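Local coordinates for protein phosphohistidine phosphatase sixA (PDB 1UJC) that removes the phosphoryl group from phosphohistidine in the HPt domain of the ArcB sensor, acting within a multistep His-Asp phosphorelay, at residues M1-I5 and V100-L104; E30-M34 and M150-K156; E46-V50 and L92-E98. All coordinates share one frame; numbering follows the deposited sequence.

Contact 1 (M1-I5 and V100-L104); sequences MQVFI and VASVL
Gln-2, Val-3 and Phe-4 pair in parallel register with Ser-102, Val-103 and Leu-104, joining strands 2-7 and 102-107 in the middle of the mixed sheet of the histidine phosphatase fold. The short segments run at 7° to one another, their axes 4.7 Å apart. Three backbone bonds fasten them: Gln-2 N to Ala-101 O, Val-103 N to Gln-2 O and Phe-4 N to Val-103 O; the last is nearly straight, with 171° at the hydrogen.

The pairs divide between two faces. On the one carrying Gln-2, Phe-4, Ser-102 and Leu-104, the CD1 branch of Leu-104 leans toward the neighbouring strand, 3.8 Å from Phe-4 CB and 3.3 Å from Phe-4 O. The Phe-4 ring turns its edge to this partner strand, with Val-103 O and Ser-102 CB near its plane. Val-43 and Ile-45 also touch the ring. Gln-2 leads its amide away from the pairing, and its OE1 is hydrogen-bonded to Thr-137 on the other neighbouring strand.

On the face of Val-3 and Val-103, Met-1 does most of the crossing. With CG anti to the backbone N, its chain extends across the start of the partner segment and then bends at the sulfur (chi3 83°). SD meets Val-100 CG1 at 3.7 Å and Val-103 CG2 at 3.8 Å, passing both valines at a slant. Leu-92 and Thr-96 of helix 85-98 touch the same methionine. Met-1 CG lies 3.2 Å from the carbonyl oxygen Val-100 O.

Contact 2 (E30-M34 and M150-K156); sequences ESRLM and MSPCNLK
Met-34 lays its CG against the ring of Pro-152, 3.8 Å from Pro-152 CG, with the two side chains crossing at about a right angle. Bends at chi2 and chi3 (-64° each) fold the thioether toward the C-terminal segment. There SD sits 3.6 Å from the CD1 methyl of Leu-155, while CE comes 3.3 Å from Met-150 O and also touches Met-150 CG. One methionine thus meets three side chains of segment 150-156.

The polar part lies on the exposed side, at Lys-156. This lysine, extended beyond CG, crosses Glu-30 roughly at right angles and forms a salt bridge, Lys-156 NZ to Glu-30 OE2 2.9 Å. The ammonium meets OE2 on its anti side, 21° out of the carboxylate plane. Pro-152 CB lies beside the carboxylate, 3.8 Å from Glu-30 OE2, and Leu-33 CD2 packs on the aliphatic start of the lysine chain, 3.7 Å from Lys-156 CG. Within the loop, Lys-156 N bonds to Pro-152 O at 2.7 Å, a turn that is consistent with the lysine pointing back to the helix.

The segment 150-156 leaves strand 144-150, an outermost strand of the sheet, and lies along helix 25-40, whose Trp-37 also touches Met-150 and Leu-155.

Contact 3 (E46-V50 and L92-E98); sequences ERVLV and LQALTNE
Arg-47 and Glu-98 supply the charged interaction between strand 47-50 and helix 85-98. Arg-47 NH1 donates to Glu-98 OE2 at 2.9 Å, with 149° at the hydrogen, and the oxygen is met nearly along its C-O axis. It lies in the guanidinium plane, and the carboxylate plane is turned only 17° from it. The glutamate is extended, reaching out from the last turn of the helix, whereas the arginine chain bends at chi2 and chi3. A second carboxylate, from Glu-74, pairs with Arg-47 NE, so acids from two elements probably stabilise the positive charge and limit rotation of the group.

Apolar contacts continue from this ion pair into the interior. Leu-95 CD1 lies over one face of the guanidinium, and its CD2 methyl approaches Arg-47 NH2 to 3.4 Å. Deeper in, Leu-49 CD1 meets Leu-92 CD2 at 4.2 Å and Leu-95 CD1 at 4.4 Å. An alanine in place of Arg-47 would remove the guanidinium and would probably leave Glu-98 and Glu-74 without their shared cation and the methyls of Leu-95 without the flat group they pack against.

Hydrogen bonds inside the helix involve its other side. Thr-96 OG1 and Thr-96 N reach Leu-92 O from opposite faces of its plane, the hydroxyl at 2.9 Å. Asn-97 ND2 similarly joins its own backbone N at Gln-93 O.

With helix and strand segments antiparallel at 172° and their axes 11.8 Å apart, this is the helix-on-sheet layering of an alpha/beta fold, here in a histidine phosphatase.

Contacts 1 and 3 adjoin in the largely buried part of the fold, their centres 7 Å apart: strand 102-107 of contact 1 is the sheet neighbour of strand 47-50 of contact 3, and Met-1 reaches the helix that contact 3 packs on this sheet. The Arg-47 and Glu-98 end of contact 3 lies at the surface. Contact 2 lies about 24 Å from contact 3, centre to centre, on the opposite side of the chain's centre, and is partly buried. Chemistry follows place: contact 1 adds backbone hydrogen bonds to apolar packing, while contacts 2 and 3 combine apolar side chains with a peripheral salt bridge. In sequence, contact 3 nests inside the loops closed by both others.

Contact 1 (M1-I5 and V100-L104)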
loop_
_atom_site.group_PDB
_atom_site.type_symbol
_atom_site.label_atom_id
_atom_site.label_comp_id
_atom_site.label_asym_id
_atom_site.label_seq_id
_atom_site.Cartn_x
_atom_site.Cartn_y
_atom_site.Cartn_z
ATOM N N MET A 1 -9.138 -8.415 -9.604
ATOM C CA MET A 1 -9.165 -7.551 -8.391
ATOM C C MET A 1 -8.087 -6.484 -8.454
ATOM O O MET A 1 -6.929 -6.776 -8.745
ATOM C CB MET A 1 -8.972 -8.398 -7.129
ATOM C CG MET A 1 -8.962 -7.597 -5.831
ATOM S SD MET A 1 -8.854 -8.627 -4.334
ATOM C CE MET A 1 -7.055 -8.927 -4.234
ATOM N N GLN A 2 -8.475 -5.243 -8.183
ATOM C CA GLN A 2 -7.540 -4.127 -8.202
ATOM C C GLN A 2 -6.780 -4.058 -6.887
ATOM O O GLN A 2 -7.377 -4.003 -5.818
ATOM C CB GLN A 2 -8.278 -2.806 -8.420
ATOM C CG GLN A 2 -8.859 -2.609 -9.813
ATOM C CD GLN A 2 -7.826 -2.788 -10.910
ATOM O OE1 GLN A 2 -7.602 -3.898 -11.391
ATOM N NE2 GLN A 2 -7.178 -1.694 -11.301
ATOM N N VAL A 3 -5.458 -4.074 -6.968
ATOM C CA VAL A 3 -4.644 -3.993 -5.769
ATOM C C VAL A 3 -3.821 -2.723 -5.832
ATOM O O VAL A 3 -3.131 -2.476 -6.817
ATOM C CB VAL A 3 -3.696 -5.204 -5.646
ATOM C CG1 VAL A 3 -2.884 -5.096 -4.367
ATOM C CG2 VAL A 3 -4.503 -6.494 -5.657
ATOM N N PHE A 4 -3.915 -1.904 -4.793
ATOM C CA PHE A 4 -3.151 -0.668 -4.742
ATOM C C PHE A 4 -2.115 -0.782 -3.638
ATOM O O PHE A 4 -2.450 -0.765 -2.455
ATOM C CB PHE A 4 -4.065 0.528 -4.482
ATOM C CG PHE A 4 -5.114 0.724 -5.539
ATOM C CD1 PHE A 4 -6.375 0.162 -5.399
ATOM C CD2 PHE A 4 -4.828 1.459 -6.685
ATOM C CE1 PHE A 4 -7.341 0.329 -6.385
ATOM C CE2 PHE A 4 -5.791 1.632 -7.680
ATOM C CZ PHE A 4 -7.048 1.067 -7.529
ATOM N N ILE A 5 -0.856 -0.898 -4.040
ATOM C CA ILE A 5 0.248 -1.040 -3.104
ATOM C C ILE A 5 0.864 0.316 -2.808
ATOM O O ILE A 5 1.318 1.018 -3.715
ATOM C CB ILE A 5 1.313 -1.984 -3.685
ATOM C CG1 ILE A 5 0.656 -3.323 -4.045
ATOM C CG2 ILE A 5 2.445 -2.176 -2.686
ATOM C CD1 ILE A 5 1.552 -4.295 -4.760
ATOM N N VAL A 100 -13.573 -10.030 -3.472
ATOM C CA VAL A 100 -13.139 -8.659 -3.209
ATOM C C VAL A 100 -12.760 -7.936 -4.507
ATOM O O VAL A 100 -11.962 -8.438 -5.303
ATOM C CB VAL A 100 -11.942 -8.644 -2.240
ATOM C CG1 VAL A 100 -11.419 -7.228 -2.069
ATOM C CG2 VAL A 100 -12.366 -9.217 -0.901
ATOM N N ALA A 101 -13.328 -6.749 -4.710
ATOM C CA ALA A 101 -13.077 -5.974 -5.923
ATOM C C ALA A 101 -11.823 -5.104 -5.892
ATOM O O ALA A 101 -11.212 -4.865 -6.932
ATOM C CB ALA A 101 -14.298 -5.107 -6.250
ATOM N N SER A 102 -11.436 -4.633 -4.711
ATOM C CA SER A 102 -10.261 -3.780 -4.601
ATOM C C SER A 102 -9.683 -3.758 -3.196
ATOM O O SER A 102 -10.418 -3.824 -2.205
ATOM C CB SER A 102 -10.617 -2.357 -5.023
ATOM O OG SER A 102 -11.685 -1.865 -4.236
ATOM N N VAL A 103 -8.361 -3.647 -3.119
ATOM C CA VAL A 103 -7.659 -3.625 -1.844
ATOM C C VAL A 103 -6.525 -2.613 -1.863
ATOM O O VAL A 103 -5.808 -2.495 -2.856
ATOM C CB VAL A 103 -7.042 -5.012 -1.516
ATOM C CG1 VAL A 103 -6.358 -4.971 -0.158
ATOM C CG2 VAL A 103 -8.112 -6.089 -1.545
ATOM N N LEU A 104 -6.377 -1.879 -0.763
ATOM C CA LEU A 104 -5.300 -0.905 -0.622
ATOM C C LEU A 104 -4.330 -1.495 0.397
ATOM O O LEU A 104 -4.722 -1.804 1.523
ATOM C CB LEU A 104 -5.829 0.440 -0.116
ATOM C CG LEU A 104 -4.769 1.470 0.301
ATOM C CD1 LEU A 104 -3.790 1.722 -0.838
ATOM C CD2 LEU A 104 -5.450 2.762 0.713
#

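Contact 2 (E30-M34 and M150-K156)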
loop_
_atom_site.group_PDB
_atom_site.type_symbol
_atom_site.label_atom_id
_atom_site.label_comp_id
_atom_site.label_asym_id
_atom_site.label_seq_id
_atom_site.Cartn_x
_atom_site.Cartn_y
_atom_site.Cartn_z
ATOM N N GLU A 30 1.840 14.630 1.958
ATOM C CA GLU A 30 1.922 13.857 0.727
ATOM C C GLU A 30 0.991 12.660 0.720
ATOM O O GLU A 30 0.485 12.272 -0.333
ATOM C CB GLU A 30 3.350 13.380 0.483
ATOM C CG GLU A 30 4.355 14.497 0.385
ATOM C CD GLU A 30 5.673 14.020 -0.165
ATOM O OE1 GLU A 30 6.146 12.951 0.281
ATOM O OE2 GLU A 30 6.235 14.714 -1.039
ATOM N N SER A 31 0.764 12.066 1.885
ATOM C CA SER A 31 -0.132 10.924 1.944
ATOM C C SER A 31 -1.558 11.367 1.626
ATOM O O SER A 31 -2.307 10.638 0.976
ATOM C CB SER A 31 -0.060 10.252 3.315
ATOM O OG SER A 31 1.097 9.435 3.398
ATOM N N ARG A 32 -1.924 12.566 2.080
ATOM C CA ARG A 32 -3.255 13.105 1.811
ATOM C C ARG A 32 -3.342 13.466 0.332
ATOM O O ARG A 32 -4.394 13.332 -0.297
ATOM C CB ARG A 32 -3.531 14.355 2.662
ATOM C CG ARG A 32 -4.040 14.073 4.075
ATOM C CD ARG A 32 -4.757 15.301 4.659
ATOM N NE ARG A 32 -5.617 14.950 5.790
ATOM C CZ ARG A 32 -5.232 14.958 7.064
ATOM N NH1 ARG A 32 -3.997 15.310 7.382
ATOM N NH2 ARG A 32 -6.077 14.601 8.023
ATOM N N LEU A 33 -2.217 13.920 -0.215
ATOM C CA LEU A 33 -2.134 14.303 -1.620
ATOM C C LEU A 33 -2.460 13.099 -2.507
ATOM O O LEU A 33 -3.272 13.195 -3.434
ATOM C CB LEU A 33 -0.723 14.815 -1.927
ATOM C CG LEU A 33 -0.468 15.526 -3.256
ATOM C CD1 LEU A 33 -1.410 16.718 -3.393
ATOM C CD2 LEU A 33 0.985 16.000 -3.304
ATOM N N MET A 34 -1.823 11.967 -2.218
ATOM C CA MET A 34 -2.047 10.741 -2.981
ATOM C C MET A 34 -3.467 10.215 -2.764
ATOM O O MET A 34 -4.088 9.677 -3.684
ATOM C CB MET A 34 -1.040 9.670 -2.568
ATOM C CG MET A 34 0.403 9.974 -2.952
ATOM S SD MET A 34 0.657 10.038 -4.741
ATOM C CE MET A 34 0.286 8.365 -5.180
ATOM N N MET A 150 2.264 5.808 -9.403
ATOM C CA MET A 150 2.128 7.249 -9.252
ATOM C C MET A 150 2.819 7.687 -7.971
ATOM O O MET A 150 2.732 7.006 -6.957
ATOM C CB MET A 150 0.641 7.616 -9.198
ATOM C CG MET A 150 0.344 9.097 -9.021
ATOM S SD MET A 150 0.909 10.103 -10.404
ATOM C CE MET A 150 -0.163 9.507 -11.714
ATOM N N SER A 151 3.509 8.822 -8.012
ATOM C CA SER A 151 4.187 9.310 -6.813
ATOM C C SER A 151 3.863 10.780 -6.558
ATOM O O SER A 151 3.479 11.509 -7.477
ATOM C CB SER A 151 5.703 9.100 -6.935
ATOM O OG SER A 151 6.231 9.745 -8.077
ATOM N N PRO A 152 4.002 11.234 -5.300
ATOM C CA PRO A 152 3.713 12.625 -4.951
ATOM C C PRO A 152 4.386 13.643 -5.869
ATOM O O PRO A 152 3.844 14.721 -6.107
ATOM C CB PRO A 152 4.214 12.731 -3.512
ATOM C CG PRO A 152 3.970 11.370 -2.982
ATOM C CD PRO A 152 4.457 10.489 -4.112
ATOM N N CYS A 153 5.565 13.309 -6.383
ATOM C CA CYS A 153 6.266 14.238 -7.259
ATOM C C CYS A 153 5.646 14.304 -8.651
ATOM O O CYS A 153 5.632 15.367 -9.268
ATOM C CB CYS A 153 7.751 13.871 -7.368
ATOM S SG CYS A 153 8.152 12.522 -8.505
ATOM N N ASN A 154 5.134 13.181 -9.150
ATOM C CA ASN A 154 4.522 13.172 -10.481
ATOM C C ASN A 154 3.161 13.853 -10.433
ATOM O O ASN A 154 2.427 13.872 -11.418
ATOM C CB ASN A 154 4.342 11.747 -11.007
ATOM C CG ASN A 154 3.843 11.717 -12.450
ATOM O OD1 ASN A 154 3.211 10.757 -12.880
ATOM N ND2 ASN A 154 4.138 12.775 -13.205
ATOM N N LEU A 155 2.812 14.376 -9.267
ATOM C CA LEU A 155 1.551 15.085 -9.093
ATOM C C LEU A 155 1.945 16.509 -8.729
ATOM O O LEU A 155 1.494 17.470 -9.360
ATOM C CB LEU A 155 0.725 14.475 -7.954
ATOM C CG LEU A 155 0.280 13.011 -8.049
ATOM C CD1 LEU A 155 -0.564 12.659 -6.833
ATOM C CD2 LEU A 155 -0.527 12.794 -9.321
ATOM N N LYS A 156 2.817 16.617 -7.721
ATOM C CA LYS A 156 3.332 17.889 -7.195
ATOM C C LYS A 156 3.829 18.898 -8.225
ATOM O O LYS A 156 3.246 20.006 -8.298
ATOM C CB LYS A 156 4.480 17.624 -6.214
ATOM C CG LYS A 156 4.078 17.467 -4.758
ATOM C CD LYS A 156 5.330 17.472 -3.889
ATOM C CE LYS A 156 4.994 17.463 -2.403
ATOM N NZ LYS A 156 6.235 17.525 -1.583
#

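Contact 3 (E46-V50 and L92-E98)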
loop_
_atom_site.group_PDB
_atom_site.type_symbol
_atom_site.label_atom_id
_atom_site.label_comp_id
_atom_site.label_asym_id
_atom_site.label_seq_id
_atom_site.Cartn_x
_atom_site.Cartn_y
_atom_site.Cartn_z
ATOM N N GLU A 46 -12.389 -1.403 -1.234
ATOM C CA GLU A 46 -13.255 -2.330 -0.511
ATOM C C GLU A 46 -12.593 -2.902 0.736
ATOM O O GLU A 46 -13.251 -3.115 1.757
ATOM C CB GLU A 46 -13.677 -3.487 -1.425
ATOM C CG GLU A 46 -14.720 -4.424 -0.802
ATOM C CD GLU A 46 -15.079 -5.604 -1.696
ATOM O OE1 GLU A 46 -15.300 -5.397 -2.905
ATOM O OE2 GLU A 46 -15.151 -6.740 -1.181
ATOM N N ARG A 47 -11.293 -3.158 0.652
ATOM C CA ARG A 47 -10.558 -3.721 1.777
ATOM C C ARG A 47 -9.213 -3.030 1.974
ATOM O O ARG A 47 -8.614 -2.528 1.018
ATOM C CB ARG A 47 -10.339 -5.221 1.553
ATOM C CG ARG A 47 -11.624 -6.042 1.565
ATOM C CD ARG A 47 -12.143 -6.217 2.987
ATOM N NE ARG A 47 -11.415 -7.258 3.708
ATOM C CZ ARG A 47 -11.562 -8.563 3.490
ATOM N NH1 ARG A 47 -12.416 -8.993 2.567
ATOM N NH2 ARG A 47 -10.862 -9.441 4.202
ATOM N N VAL A 48 -8.740 -3.019 3.216
ATOM C CA VAL A 48 -7.470 -2.393 3.541
ATOM C C VAL A 48 -6.578 -3.302 4.383
ATOM O O VAL A 48 -7.006 -3.840 5.404
ATOM C CB VAL A 48 -7.696 -1.073 4.297
ATOM C CG1 VAL A 48 -6.365 -0.456 4.686
ATOM C CG2 VAL A 48 -8.499 -0.124 3.429
ATOM N N LEU A 49 -5.335 -3.462 3.937
ATOM C CA LEU A 49 -4.348 -4.285 4.627
ATOM C C LEU A 49 -3.204 -3.343 4.981
ATOM O O LEU A 49 -2.696 -2.630 4.117
ATOM C CB LEU A 49 -3.848 -5.399 3.703
ATOM C CG LEU A 49 -4.932 -6.236 3.016
ATOM C CD1 LEU A 49 -4.286 -7.267 2.096
ATOM C CD2 LEU A 49 -5.790 -6.924 4.066
ATOM N N VAL A 50 -2.801 -3.331 6.245
ATOM C CA VAL A 50 -1.739 -2.428 6.674
ATOM C C VAL A 50 -0.701 -3.068 7.592
ATOM O O VAL A 50 -0.999 -4.000 8.335
ATOM C CB VAL A 50 -2.348 -1.198 7.397
ATOM C CG1 VAL A 50 -3.083 -1.647 8.656
ATOM C CG2 VAL A 50 -1.258 -0.183 7.732
ATOM N N LEU A 92 -3.686 -12.099 -0.698
ATOM C CA LEU A 92 -4.344 -11.357 -1.766
ATOM C C LEU A 92 -5.104 -12.277 -2.722
ATOM O O LEU A 92 -6.203 -11.941 -3.164
ATOM C CB LEU A 92 -3.321 -10.512 -2.537
ATOM C CG LEU A 92 -2.962 -9.175 -1.879
ATOM C CD1 LEU A 92 -1.712 -8.576 -2.519
ATOM C CD2 LEU A 92 -4.141 -8.225 -2.009
ATOM N N GLN A 93 -4.526 -13.437 -3.029
ATOM C CA GLN A 93 -5.182 -14.388 -3.921
ATOM C C GLN A 93 -6.462 -14.883 -3.249
ATOM O O GLN A 93 -7.484 -15.078 -3.908
ATOM C CB GLN A 93 -4.245 -15.565 -4.248
ATOM C CG GLN A 93 -4.913 -16.706 -5.024
ATOM C CD GLN A 93 -3.925 -17.685 -5.648
ATOM O OE1 GLN A 93 -2.873 -17.982 -5.074
ATOM N NE2 GLN A 93 -4.271 -18.203 -6.824
ATOM N N ALA A 94 -6.402 -15.072 -1.931
ATOM C CA ALA A 94 -7.564 -15.514 -1.171
ATOM C C ALA A 94 -8.691 -14.504 -1.364
ATOM O O ALA A 94 -9.782 -14.857 -1.806
ATOM C CB ALA A 94 -7.221 -15.628 0.304
ATOM N N LEU A 95 -8.423 -13.243 -1.039
ATOM C CA LEU A 95 -9.433 -12.205 -1.186
ATOM C C LEU A 95 -9.956 -12.140 -2.619
ATOM O O LEU A 95 -11.144 -11.905 -2.840
ATOM C CB LEU A 95 -8.865 -10.844 -0.772
ATOM C CG LEU A 95 -8.396 -10.697 0.682
ATOM C CD1 LEU A 95 -7.993 -9.245 0.944
ATOM C CD2 LEU A 95 -9.505 -11.113 1.624
ATOM N N THR A 96 -9.074 -12.348 -3.591
ATOM C CA THR A 96 -9.470 -12.316 -4.996
ATOM C C THR A 96 -10.533 -13.373 -5.270
ATOM O O THR A 96 -11.539 -13.095 -5.920
ATOM C CB THR A 96 -8.258 -12.553 -5.936
ATOM O OG1 THR A 96 -7.344 -11.456 -5.822
ATOM C CG2 THR A 96 -8.712 -12.669 -7.387
ATOM N N ASN A 97 -10.314 -14.582 -4.764
ATOM C CA ASN A 97 -11.260 -15.674 -4.954
ATOM C C ASN A 97 -12.513 -15.489 -4.102
ATOM O O ASN A 97 -13.544 -16.107 -4.358
ATOM C CB ASN A 97 -10.591 -17.010 -4.624
ATOM C CG ASN A 97 -9.702 -17.505 -5.744
ATOM O OD1 ASN A 97 -10.183 -18.049 -6.740
ATOM N ND2 ASN A 97 -8.400 -17.300 -5.598
ATOM N N GLU A 98 -12.410 -14.631 -3.094
ATOM C CA GLU A 98 -13.520 -14.337 -2.195
ATOM C C GLU A 98 -14.508 -13.405 -2.890
ATOM O O GLU A 98 -15.684 -13.356 -2.541
ATOM C CB GLU A 98 -12.987 -13.684 -0.906
ATOM C CG GLU A 98 -14.057 -13.211 0.078
ATOM C CD GLU A 98 -13.470 -12.673 1.379
ATOM O OE1 GLU A 98 -12.921 -13.469 2.165
ATOM O OE2 GLU A 98 -13.553 -11.450 1.616
#